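Acetylxylan esterase / glucomannan deacetylase (Cellvibrio japonicus, PDB 2WAA) hydrolyses acetyl ester groups on xylan and glucomannan, helping to break down the polysaccharides of the plant cell wall. Local coordinates at residues A[135-138]-A[142-145]; A[200-205]-A[231-236]; A[251-256]-A[289-294]; A[258-261]-A[267-270]; A[299-304]-A[334-339]. All blocks are in the same frame, centred on the assembly; numbering follows the deposited sequence.

Contact 1: residues A[135-138]-A[142-145]; sequences ILVL and VTCG
T143 OG1 is hydrogen-bonded to the hydroxyl of Y167 while resting beside strand 135-138: V137 CG1 lies 3.9 Å from OG1, and the carbonyl oxygen L138 O, at 4.1 Å from the same T143 OG1, is too far off for a bond. The closest touch is apolar. T143 CG2 meets V137 CG1 at 3.5 Å, a tight fit for two methyl groups, and the two short side chains approach at a slant. On the threonine a chi1 of -64° keeps OG1 beside the backbone N, and this leaves the methyl CG2 anti to that N, facing the strand. V137 likewise turns to the loop the methyl anti to its N, CG1. Threonine suits the place because one branch can be spent on a buried hydrogen bond and the other on packing, and valine favours the extended backbone of a strand while offering a compact methyl. The loop is shaped by a type I turn from V142 to G145, where G145 N bonds to V142 O at 3.1 Å; G145 has a positive phi, which glycine adopts easily. Between the segments lies the Gly-Asp-Ser sequence of the SGNH/GDSL hydrolases, with S141 the inferred nucleophile, so the contact folds the chain back just beyond that residue. V137 also touches V179 of strand 177-183, and the disulfide from C144 to C183 reaches the end of that same strand. On its other flank strand 133-139 pairs with strand 228-231, and helix 167-174 covers the V137 side through Y167.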
# COMPACT_ATOMS: atom_id res chain seq x y z
N ILE A 135 -0.20 -10.89 -1.16
CA ILE A 135 -1.30 -10.37 -0.39
C ILE A 135 -1.73 -9.02 -1.01
O ILE A 135 -0.90 -8.26 -1.49
CB ILE A 135 -0.85 -10.12 1.03
CG1 ILE A 135 -0.42 -11.45 1.70
CG2 ILE A 135 -1.94 -9.44 1.87
CD1 ILE A 135 0.43 -11.20 2.95
N LEU A 136 -3.02 -8.76 -0.93
CA LEU A 136 -3.62 -7.48 -1.28
C LEU A 136 -4.33 -6.99 0.01
O LEU A 136 -5.17 -7.69 0.53
CB LEU A 136 -4.68 -7.70 -2.38
CG LEU A 136 -5.58 -6.46 -2.62
CD1 LEU A 136 -4.79 -5.23 -3.09
CD2 LEU A 136 -6.58 -6.88 -3.72
N VAL A 137 -4.04 -5.77 0.46
CA VAL A 137 -4.73 -5.20 1.63
C VAL A 137 -5.55 -4.00 1.14
O VAL A 137 -5.00 -3.08 0.54
CB VAL A 137 -3.75 -4.71 2.69
CG1 VAL A 137 -4.50 -4.31 3.99
CG2 VAL A 137 -2.71 -5.81 3.02
N LEU A 138 -6.84 -4.02 1.45
CA LEU A 138 -7.77 -2.95 1.02
C LEU A 138 -8.20 -2.16 2.26
O LEU A 138 -8.53 -2.75 3.31
CB LEU A 138 -9.04 -3.55 0.42
CG LEU A 138 -8.80 -4.52 -0.74
CD1 LEU A 138 -10.08 -5.22 -1.21
CD2 LEU A 138 -8.13 -3.80 -1.88
N VAL A 142 -5.38 3.96 7.74
CA VAL A 142 -4.57 3.10 8.60
C VAL A 142 -3.75 2.13 7.68
O VAL A 142 -2.55 1.95 7.86
CB VAL A 142 -5.44 2.31 9.57
CG1 VAL A 142 -4.54 1.40 10.45
CG2 VAL A 142 -6.26 3.31 10.47
N THR A 143 -4.42 1.54 6.71
CA THR A 143 -3.74 0.67 5.73
C THR A 143 -2.71 1.49 4.94
O THR A 143 -1.64 0.95 4.55
CB THR A 143 -4.77 -0.03 4.81
OG1 THR A 143 -5.61 -0.91 5.57
CG2 THR A 143 -4.08 -0.87 3.67
N CYS A 144 -3.00 2.77 4.70
CA CYS A 144 -2.10 3.63 3.96
C CYS A 144 -0.90 4.11 4.80
O CYS A 144 -0.05 4.77 4.25
CB CYS A 144 -2.81 4.90 3.46
SG CYS A 144 -3.75 4.66 2.04
N GLY A 145 -0.88 3.85 6.10
CA GLY A 145 0.26 4.19 6.95
C GLY A 145 0.26 5.63 7.44
O GLY A 145 1.30 6.16 7.80

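Contact 2: residues A[200-205]-A[231-236]; sequences ANLPDF and SAIGTN. With ACT (acetate ion), chain C.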
# COMPACT_ATOMS: atom_id res chain seq x y z
N ALA A 200 -15.16 8.50 -4.76
CA ALA A 200 -14.79 7.12 -5.10
C ALA A 200 -14.66 6.34 -3.77
O ALA A 200 -13.75 6.56 -2.95
CB ALA A 200 -13.48 7.07 -5.90
N ASN A 201 -15.60 5.44 -3.57
CA ASN A 201 -15.57 4.57 -2.39
C ASN A 201 -14.63 3.39 -2.66
O ASN A 201 -14.13 3.27 -3.77
CB ASN A 201 -16.99 4.10 -2.09
CG ASN A 201 -17.91 5.31 -1.75
OD1 ASN A 201 -17.54 6.15 -0.94
ND2 ASN A 201 -19.07 5.40 -2.42
N LEU A 202 -14.40 2.53 -1.67
CA LEU A 202 -13.46 1.40 -1.87
C LEU A 202 -13.81 0.59 -3.13
O LEU A 202 -12.94 0.28 -3.91
CB LEU A 202 -13.36 0.53 -0.60
CG LEU A 202 -12.67 -0.83 -0.79
CD1 LEU A 202 -11.18 -0.57 -1.17
CD2 LEU A 202 -12.76 -1.60 0.56
N PRO A 203 -15.10 0.26 -3.38
CA PRO A 203 -15.34 -0.54 -4.57
C PRO A 203 -14.98 0.16 -5.88
O PRO A 203 -14.77 -0.53 -6.88
CB PRO A 203 -16.85 -0.83 -4.53
CG PRO A 203 -17.21 -0.77 -3.02
CD PRO A 203 -16.29 0.37 -2.51
N ASP A 204 -14.93 1.50 -5.85
CA ASP A 204 -14.54 2.34 -6.99
C ASP A 204 -13.03 2.41 -7.14
O ASP A 204 -12.50 2.01 -8.18
CB ASP A 204 -15.11 3.76 -6.86
CG ASP A 204 -16.62 3.73 -6.70
OD1 ASP A 204 -17.27 3.20 -7.59
OD2 ASP A 204 -17.16 4.17 -5.69
N PHE A 205 -12.33 2.85 -6.10
CA PHE A 205 -10.87 3.01 -6.28
C PHE A 205 -10.12 1.70 -6.34
O PHE A 205 -9.00 1.65 -6.82
CB PHE A 205 -10.20 4.04 -5.32
CG PHE A 205 -10.20 3.64 -3.85
CD1 PHE A 205 -9.27 2.71 -3.35
CD2 PHE A 205 -11.12 4.23 -2.96
CE1 PHE A 205 -9.29 2.35 -1.97
CE2 PHE A 205 -11.14 3.87 -1.58
CZ PHE A 205 -10.20 2.93 -1.09
N SER A 231 -9.60 -7.25 3.77
CA SER A 231 -10.36 -6.01 3.64
C SER A 231 -10.55 -5.42 5.04
O SER A 231 -11.21 -6.05 5.87
CB SER A 231 -11.73 -6.30 3.03
OG SER A 231 -12.42 -5.06 2.89
N ALA A 232 -9.96 -4.25 5.29
CA ALA A 232 -9.96 -3.57 6.59
C ALA A 232 -10.68 -2.21 6.45
O ALA A 232 -10.35 -1.24 7.18
CB ALA A 232 -8.50 -3.36 7.02
N ILE A 233 -11.72 -2.15 5.61
CA ILE A 233 -12.42 -0.88 5.37
C ILE A 233 -13.48 -0.72 6.46
O ILE A 233 -13.88 -1.72 7.11
CB ILE A 233 -13.08 -0.88 3.96
CG1 ILE A 233 -13.53 0.51 3.55
CG2 ILE A 233 -14.25 -1.90 3.91
CD1 ILE A 233 -12.30 1.44 3.13
N GLY A 234 -13.94 0.51 6.69
CA GLY A 234 -15.04 0.71 7.62
C GLY A 234 -14.97 1.92 8.54
O GLY A 234 -16.02 2.52 8.80
N THR A 235 -13.79 2.29 9.05
CA THR A 235 -13.69 3.41 9.98
C THR A 235 -14.49 4.62 9.46
O THR A 235 -15.27 5.22 10.21
CB THR A 235 -12.26 3.86 10.13
OG1 THR A 235 -11.50 2.73 10.58
CG2 THR A 235 -12.14 5.00 11.17
N ASN A 236 -14.31 4.97 8.21
CA ASN A 236 -14.90 6.25 7.75
C ASN A 236 -16.40 6.14 7.54
O ASN A 236 -17.13 7.13 7.68
CB ASN A 236 -14.13 6.76 6.52
CG ASN A 236 -12.68 7.05 6.86
OD1 ASN A 236 -12.40 7.79 7.83
ND2 ASN A 236 -11.72 6.40 6.13
C ACT C . -8.99 7.30 7.90
O ACT C . -8.71 8.51 8.23
OXT ACT C . -8.97 7.06 6.67
CH3 ACT C . -9.32 6.22 8.89
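L202, the residue that reaches across to I233, also serves a ring of its own segment: its CA lies 3.4 Å above one face of the F205 ring, offset toward the rim, while A200 O sits at the ring edge in plane. The second flat group is the amide of N236, whose ND2 donates an almost straight bond of 2.9 Å to OXT of an acetate ion (169° at the hydrogen); the same ND2 is also bonded to R187 O. G186 N, S141 N and H316 NE2 bind the acetate too. N236 and G186 are the inferred transition-state stabilisers, so the ion, probably from the crystallisation liquor, marks an apparent oxyanion hole. The contact proper is aliphatic and buried. L202 CD2 drops into the fork of I233, 3.5 Å from I233 CB, with CG1 and CG2 on its flanks, and the two side chains run past each other in opposite senses. I233 puts CG1 anti to the backbone N (chi1 -167°), which wedges CG2 between N and the carbonyl carbon. A branched residue thus offers the leucine methyl several carbons at once. At the helix start N201 O accepts D204 N and F205 N, and D204 OD2 turns its anti lone pair to N201 N at 2.9 Å. G234, with phi 140°, permits the bend before helix 235-238. Helix 245-262 backs the pair, with F255 against L202 and Y252 against I233, while strand 228-231, which leads into the second segment, lies between strands 133-139 and 267-270.

Contact 3: residues A[251-256]-A[289-294]; sequences TYTRFV and GETRQQ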
# COMPACT_ATOMS: atom_id res chain seq x y z
N THR A 251 -24.05 -3.90 0.35
CA THR A 251 -22.94 -3.46 -0.47
C THR A 251 -21.64 -4.17 -0.16
O THR A 251 -20.88 -4.45 -1.09
CB THR A 251 -22.89 -1.93 -0.81
OG1 THR A 251 -21.56 -1.38 -0.71
CG2 THR A 251 -23.88 -1.16 -0.01
N TYR A 252 -21.43 -4.57 1.10
CA TYR A 252 -20.22 -5.32 1.40
C TYR A 252 -20.29 -6.67 0.69
O TYR A 252 -19.31 -7.14 0.11
CB TYR A 252 -20.04 -5.51 2.90
CG TYR A 252 -18.59 -5.51 3.36
CD1 TYR A 252 -17.54 -5.75 2.45
CD2 TYR A 252 -18.27 -5.24 4.68
CE1 TYR A 252 -16.17 -5.76 2.89
CE2 TYR A 252 -16.92 -5.27 5.13
CZ TYR A 252 -15.89 -5.52 4.23
OH TYR A 252 -14.61 -5.47 4.69
N THR A 253 -21.48 -7.31 0.75
CA THR A 253 -21.65 -8.60 0.10
C THR A 253 -21.38 -8.45 -1.40
O THR A 253 -20.65 -9.26 -1.99
CB THR A 253 -23.09 -9.10 0.32
OG1 THR A 253 -23.23 -9.37 1.73
CG2 THR A 253 -23.37 -10.38 -0.47
N ARG A 254 -21.94 -7.40 -2.01
CA ARG A 254 -21.72 -7.24 -3.44
C ARG A 254 -20.25 -7.01 -3.76
O ARG A 254 -19.74 -7.57 -4.73
CB ARG A 254 -22.63 -6.17 -4.02
CG ARG A 254 -22.53 -6.14 -5.54
CD ARG A 254 -23.67 -5.42 -6.21
NE ARG A 254 -23.39 -5.26 -7.64
CZ ARG A 254 -24.21 -5.64 -8.62
NH1 ARG A 254 -25.38 -6.20 -8.32
NH2 ARG A 254 -23.87 -5.46 -9.88
N PHE A 255 -19.55 -6.22 -2.96
CA PHE A 255 -18.10 -6.01 -3.20
C PHE A 255 -17.27 -7.30 -3.05
O PHE A 255 -16.39 -7.57 -3.88
CB PHE A 255 -17.59 -4.86 -2.29
CG PHE A 255 -16.10 -4.58 -2.46
CD1 PHE A 255 -15.60 -4.22 -3.71
CD2 PHE A 255 -15.22 -4.71 -1.38
CE1 PHE A 255 -14.21 -3.98 -3.88
CE2 PHE A 255 -13.85 -4.47 -1.54
CZ PHE A 255 -13.35 -4.11 -2.81
N VAL A 256 -17.55 -8.11 -2.03
CA VAL A 256 -16.73 -9.30 -1.81
C VAL A 256 -17.05 -10.28 -2.93
O VAL A 256 -16.16 -10.96 -3.41
CB VAL A 256 -16.97 -9.91 -0.44
CG1 VAL A 256 -16.30 -11.29 -0.32
CG2 VAL A 256 -16.47 -8.94 0.67
N GLY A 289 -20.05 -10.28 10.16
CA GLY A 289 -20.52 -11.65 10.36
C GLY A 289 -21.72 -11.89 9.44
O GLY A 289 -21.86 -12.95 8.86
N GLU A 290 -22.61 -10.92 9.32
CA GLU A 290 -23.79 -11.14 8.50
C GLU A 290 -23.42 -11.12 7.01
O GLU A 290 -24.02 -11.83 6.21
CB GLU A 290 -24.89 -10.10 8.77
CG GLU A 290 -26.20 -10.47 8.13
CD GLU A 290 -27.39 -9.60 8.64
OE1 GLU A 290 -27.32 -9.04 9.75
OE2 GLU A 290 -28.39 -9.48 7.88
N THR A 291 -22.45 -10.30 6.63
CA THR A 291 -21.93 -10.35 5.24
C THR A 291 -21.44 -11.75 4.91
O THR A 291 -21.71 -12.30 3.84
CB THR A 291 -20.82 -9.31 5.09
OG1 THR A 291 -21.41 -8.00 5.34
CG2 THR A 291 -20.11 -9.39 3.69
N ARG A 292 -20.65 -12.33 5.80
CA ARG A 292 -20.14 -13.66 5.55
C ARG A 292 -21.29 -14.68 5.46
O ARG A 292 -21.26 -15.60 4.65
CB ARG A 292 -19.09 -14.04 6.60
CG ARG A 292 -17.88 -13.11 6.55
CD ARG A 292 -16.75 -13.51 7.51
NE ARG A 292 -16.39 -14.91 7.37
CZ ARG A 292 -16.88 -15.88 8.14
NH1 ARG A 292 -17.72 -15.57 9.11
NH2 ARG A 292 -16.53 -17.14 7.94
N GLN A 293 -22.29 -14.51 6.32
CA GLN A 293 -23.44 -15.41 6.26
C GLN A 293 -24.13 -15.35 4.89
O GLN A 293 -24.41 -16.39 4.26
CB GLN A 293 -24.41 -15.12 7.43
CG GLN A 293 -25.69 -15.96 7.34
CD GLN A 293 -26.39 -16.11 8.68
OE1 GLN A 293 -25.73 -16.34 9.70
NE2 GLN A 293 -27.71 -16.01 8.68
N GLN A 294 -24.35 -14.14 4.38
CA GLN A 294 -24.95 -13.98 3.05
C GLN A 294 -24.07 -14.48 1.91
O GLN A 294 -24.59 -15.02 0.93
CB GLN A 294 -25.30 -12.53 2.77
CG GLN A 294 -26.27 -11.96 3.78
CD GLN A 294 -26.87 -10.67 3.32
OE1 GLN A 294 -26.45 -10.08 2.31
NE2 GLN A 294 -27.87 -10.20 4.07
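T291 can be followed outward from CB, which lies 4.1 Å from T253 OG1 on the facing helix. Its hydroxyl branch, OG1, rests 3.7 Å from Y252 CB, yet its hydrogen bond goes to Y287 O, one turn back in its own helix. The methyl branch carries the contact: T291 CG2 comes to 3.7 Å from T253 OG1 and also reaches T253 N, and it approaches the Y252 ring obliquely near CG. A chi1 of -61° sets the hydroxyl beside the backbone N and so puts the methyl anti to it. T253 has the same conformation and likewise bonds OG1 to a carbonyl of the preceding turn, I249 O, so each threonine satisfies its polar atom at home and presents little bulk. This lets the CA atoms of T253 and T291 approach to 5.4 Å, where the segment axes pass 9.1 Å apart at a crossing angle of -54°. The two helices cover one side of the parallel sheet in the alpha/beta/alpha fold of the SGNH hydrolases: helix 245-262 leads into strand 267-270 and helix 278-295 follows it. Both send side chains to that strand, Y252 and R292 to L270, V256 to I268. Toward the solvent side Q294 crosses T253 at about a right angle. Its CB lies 3.9 Å from T253 OG1, and its extended chain brings OE1 to 3.3 Å from that hydroxyl without a hydrogen bond being formed. Y252 suits its place because the long ring carries OH to S231 OG, while its CB and ring base pack on T291.

Contact 4: residues A[258-261]-A[267-270]; sequences TLLD and TIVL
I268 meets L259 and L260 with the end of its side chain, and the strand that carries it opens one residue earlier with T267. There CB points away from helix 258-261, and the side chain packs instead on I336 and M337 of helix 319-337, on the other side of the sheet. The backbone of T267 pairs with D227 and I229 of the neighbouring strand region. I268 follows with its CB toward the helix. CG1 stands anti to the carbonyl carbon (chi1 -58°) and CD1 continues the chain outward (chi2 175°), giving the isoleucine its full reach across a CA separation of 7.8 Å from L260. The single methyl I268 CD1 then touches two successive residues: L260 CD2 at 3.5 Å, with L260 CG just behind, and L259 CB at 3.7 Å. L260 starts off to one side, but its end bends nearer, whereas L259 touches with the root of its side chain. Isoleucine suits the gap: its beta branch favours the strand, and its longer arm ends in a single methyl that reaches the helix. Leucines suit a helix that must present apolar surface to a sheet. The contact closes the short connection of a beta-alpha-beta unit, in which helix 245-262 runs through a few residues into strand 267-270 of the parallel sheet. V269 comes next and faces the opposite side, against L333 and I336. At L270 the side chain returns to the helix side, where it packs on V300 and S231. The main chain of the helix end is tied to the residue preceding strand 300-302, L260 O accepting a hydrogen bond from R299 NH2.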
# COMPACT_ATOMS: atom_id res chain seq x y z
N THR A 258 -17.52 -9.36 -6.03
CA THR A 258 -16.60 -8.90 -7.05
C THR A 258 -15.17 -9.42 -6.82
O THR A 258 -14.50 -9.90 -7.75
CB THR A 258 -16.58 -7.34 -7.08
OG1 THR A 258 -17.88 -6.85 -7.46
CG2 THR A 258 -15.49 -6.80 -8.07
N LEU A 259 -14.71 -9.33 -5.57
CA LEU A 259 -13.38 -9.82 -5.28
C LEU A 259 -13.27 -11.31 -5.60
O LEU A 259 -12.25 -11.78 -6.13
CB LEU A 259 -13.04 -9.62 -3.80
CG LEU A 259 -12.95 -8.17 -3.38
CD1 LEU A 259 -12.65 -8.15 -1.89
CD2 LEU A 259 -11.83 -7.42 -4.17
N LEU A 260 -14.27 -12.06 -5.18
CA LEU A 260 -14.22 -13.53 -5.30
C LEU A 260 -14.14 -13.91 -6.79
O LEU A 260 -13.46 -14.87 -7.17
CB LEU A 260 -15.49 -14.14 -4.68
CG LEU A 260 -15.55 -14.21 -3.12
CD1 LEU A 260 -17.01 -14.50 -2.64
CD2 LEU A 260 -14.60 -15.20 -2.57
N ASP A 261 -14.90 -13.19 -7.59
CA ASP A 261 -14.98 -13.44 -9.03
C ASP A 261 -13.70 -12.97 -9.73
O ASP A 261 -13.15 -13.67 -10.56
CB ASP A 261 -16.21 -12.71 -9.58
CG ASP A 261 -16.26 -12.72 -11.08
OD1 ASP A 261 -15.86 -13.77 -11.66
OD2 ASP A 261 -16.69 -11.70 -11.69
N THR A 267 -8.11 -16.25 -1.00
CA THR A 267 -8.85 -16.32 0.27
C THR A 267 -9.06 -14.87 0.72
O THR A 267 -8.14 -14.03 0.59
CB THR A 267 -8.03 -17.06 1.30
OG1 THR A 267 -7.77 -18.39 0.80
CG2 THR A 267 -8.74 -17.13 2.66
N ILE A 268 -10.26 -14.56 1.22
CA ILE A 268 -10.57 -13.18 1.62
C ILE A 268 -10.75 -13.15 3.13
O ILE A 268 -11.41 -14.04 3.67
CB ILE A 268 -11.80 -12.70 0.92
CG1 ILE A 268 -11.54 -12.81 -0.62
CG2 ILE A 268 -12.12 -11.25 1.34
CD1 ILE A 268 -12.67 -12.48 -1.43
N VAL A 269 -10.13 -12.17 3.79
CA VAL A 269 -10.24 -12.02 5.25
C VAL A 269 -10.79 -10.63 5.54
O VAL A 269 -10.20 -9.63 5.10
CB VAL A 269 -8.87 -12.23 5.93
CG1 VAL A 269 -8.97 -11.98 7.42
CG2 VAL A 269 -8.43 -13.66 5.72
N LEU A 270 -11.92 -10.55 6.26
CA LEU A 270 -12.53 -9.28 6.57
C LEU A 270 -12.18 -8.91 7.99
O LEU A 270 -12.12 -9.76 8.87
CB LEU A 270 -14.07 -9.34 6.44
CG LEU A 270 -14.54 -9.96 5.12
CD1 LEU A 270 -16.06 -9.94 5.05
CD2 LEU A 270 -13.97 -9.14 3.99

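Contact 5: residues A[299-304]-A[334-339]; sequences RVFYAS and RQIMDW
F301 and I336 bring their CA atoms to 7.5 Å, the closest pair of CA atoms between the two segments. The strand is extended and pairs through its backbone with I268 and L270. The helix stops at M337: D338 takes a positive phi of 56°, and W339 N turns back to bond R334 O at 3.0 Å. R334 fastens the same turn with its side chain, NH1 donating to W339 O at 3.0 Å (161° at the hydrogen); the oxygen lies in the guanidinium plane, though the donor is tilted from the carbonyl plane. One arginine thus holds both backbone polar atoms of W339, whose ring has M337 CB over one face and a cation-pi partner in R133. Strand 300-302 is an outermost strand of the parallel sheet, and helix 319-337 lies across its face on the side away from helices 245-262 and 278-295, completing the three-layer alpha/beta/alpha sandwich near the C-terminus. Across these two segments the side chains meet through carbon. In I336 a chi1 of -75° holds CG1 beside the backbone N, so CG2 is the branch anti to it and rests obliquely against the ring. I336 CG2 lies 3.8 Å from F301 CD2. The other branch reaches onward, toward Y302: I336 CD1 lies 4.1 Å from F301 CB and 4.0 Å from Y302 O. The two side chains point past each other in opposite senses. A branched isoleucine can touch ring and backbone together, and phenylalanine gives it a broad apolar surface at this partly exposed edge. Y302 sends its ring to the opposite face, where its OH bonds to E272 OE1.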
# COMPACT_ATOMS: atom_id res chain seq x y z
N ARG A 299 -14.32 -19.41 1.02
CA ARG A 299 -13.11 -18.62 0.81
C ARG A 299 -13.09 -17.30 1.59
O ARG A 299 -12.17 -16.49 1.41
CB ARG A 299 -13.01 -18.23 -0.67
CG ARG A 299 -12.81 -19.39 -1.57
CD ARG A 299 -12.01 -18.88 -2.73
NE ARG A 299 -12.90 -18.49 -3.77
CZ ARG A 299 -12.75 -17.45 -4.57
NH1 ARG A 299 -11.72 -16.61 -4.44
NH2 ARG A 299 -13.66 -17.27 -5.51
N VAL A 300 -14.11 -17.05 2.41
CA VAL A 300 -14.18 -15.77 3.12
C VAL A 300 -14.18 -15.94 4.62
O VAL A 300 -15.03 -16.67 5.17
CB VAL A 300 -15.46 -14.95 2.74
CG1 VAL A 300 -15.43 -13.54 3.44
CG2 VAL A 300 -15.49 -14.76 1.24
N PHE A 301 -13.24 -15.27 5.29
CA PHE A 301 -13.03 -15.49 6.73
C PHE A 301 -12.97 -14.16 7.45
O PHE A 301 -13.02 -13.11 6.85
CB PHE A 301 -11.72 -16.28 6.95
CG PHE A 301 -11.77 -17.64 6.32
CD1 PHE A 301 -12.40 -18.67 6.98
CD2 PHE A 301 -11.38 -17.84 5.01
CE1 PHE A 301 -12.55 -19.94 6.37
CE2 PHE A 301 -11.49 -19.07 4.41
CZ PHE A 301 -12.10 -20.13 5.09
N TYR A 302 -12.86 -14.25 8.78
CA TYR A 302 -12.83 -13.10 9.67
C TYR A 302 -11.57 -13.16 10.53
O TYR A 302 -11.18 -14.24 10.98
CB TYR A 302 -14.05 -13.15 10.60
CG TYR A 302 -14.02 -12.05 11.68
CD1 TYR A 302 -14.09 -10.72 11.31
CD2 TYR A 302 -13.89 -12.35 13.03
CE1 TYR A 302 -14.03 -9.72 12.24
CE2 TYR A 302 -13.82 -11.32 13.99
CZ TYR A 302 -13.90 -10.01 13.56
OH TYR A 302 -13.86 -8.93 14.43
N ALA A 303 -10.93 -12.02 10.80
CA ALA A 303 -9.87 -11.94 11.79
C ALA A 303 -10.25 -10.88 12.83
O ALA A 303 -10.66 -9.79 12.44
CB ALA A 303 -8.54 -11.57 11.14
N SER A 304 -10.11 -11.18 14.10
CA SER A 304 -10.47 -10.20 15.12
C SER A 304 -9.29 -9.27 15.38
O SER A 304 -8.12 -9.61 15.15
CB SER A 304 -10.89 -10.90 16.43
OG SER A 304 -9.87 -11.76 16.91
N ARG A 334 -1.95 -16.94 9.45
CA ARG A 334 -1.28 -18.25 9.26
C ARG A 334 -2.29 -19.41 9.29
O ARG A 334 -2.18 -20.38 8.51
CB ARG A 334 -0.19 -18.51 10.31
CG ARG A 334 0.95 -17.49 10.28
CD ARG A 334 2.19 -18.02 11.00
NE ARG A 334 3.28 -17.03 10.99
CZ ARG A 334 4.18 -16.89 10.02
NH1 ARG A 334 4.12 -17.68 8.94
NH2 ARG A 334 5.12 -15.95 10.12
N GLN A 335 -3.26 -19.35 10.22
CA GLN A 335 -4.22 -20.44 10.39
C GLN A 335 -5.15 -20.46 9.20
O GLN A 335 -5.54 -21.53 8.72
CB GLN A 335 -5.04 -20.26 11.69
CG GLN A 335 -4.32 -20.63 12.97
CD GLN A 335 -5.00 -20.10 14.24
OE1 GLN A 335 -5.44 -18.96 14.27
NE2 GLN A 335 -5.07 -20.91 15.29
N ILE A 336 -5.57 -19.27 8.75
CA ILE A 336 -6.53 -19.17 7.68
C ILE A 336 -5.88 -19.66 6.36
O ILE A 336 -6.53 -20.33 5.57
CB ILE A 336 -7.05 -17.72 7.53
CG1 ILE A 336 -8.06 -17.39 8.66
CG2 ILE A 336 -7.81 -17.53 6.22
CD1 ILE A 336 -8.16 -15.89 8.94
N MET A 337 -4.60 -19.32 6.17
CA MET A 337 -3.92 -19.61 4.87
C MET A 337 -3.14 -20.92 4.93
O MET A 337 -2.59 -21.39 3.91
CB MET A 337 -2.93 -18.49 4.55
CG MET A 337 -3.57 -17.12 4.17
SD MET A 337 -4.88 -17.20 2.98
CE MET A 337 -4.03 -17.66 1.49
N ASP A 338 -3.04 -21.50 6.12
CA ASP A 338 -2.17 -22.64 6.31
C ASP A 338 -0.75 -22.29 5.88
O ASP A 338 -0.06 -23.06 5.21
CB ASP A 338 -2.72 -23.85 5.55
CG ASP A 338 -2.12 -25.16 6.03
OD1 ASP A 338 -1.74 -25.25 7.23
OD2 ASP A 338 -2.03 -26.09 5.19
N TRP A 339 -0.32 -21.10 6.28
CA TRP A 339 1.01 -20.60 6.09
C TRP A 339 1.65 -20.66 7.47
O TRP A 339 2.02 -19.64 8.08
CB TRP A 339 0.98 -19.17 5.57
CG TRP A 339 0.53 -19.02 4.10
CD1 TRP A 339 0.35 -20.00 3.18
CD2 TRP A 339 0.30 -17.77 3.40
NE1 TRP A 339 -0.01 -19.44 1.95
CE2 TRP A 339 -0.03 -18.08 2.07
CE3 TRP A 339 0.35 -16.44 3.79
CZ2 TRP A 339 -0.34 -17.08 1.12
CZ3 TRP A 339 0.06 -15.45 2.84
CH2 TRP A 339 -0.29 -15.79 1.53

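Overall arrangement
Contacts 1 to 4 are buried, whereas contact 5 lies at the surface on an outermost strand. Contacts 1, 4 and 5 each involve a strand of the one parallel sheet, and contact 2 begins at the end of strand 228-231; strands 267-270 and 300-302 are direct neighbours. Contacts 3 and 4 share helix 245-262, which also backs contact 2. Chemistry follows place: the helix pair of contact 3 meets through threonines whose hydroxyls are bound within their own helices, and contacts 4 and 5 join helix to sheet with aliphatic or aromatic carbons. Contacts 1 and 2, bonded through L138 O and A232 N, lie nearest the active site; they too pack through carbons, but their loops carry polar atoms such as N236 ND2.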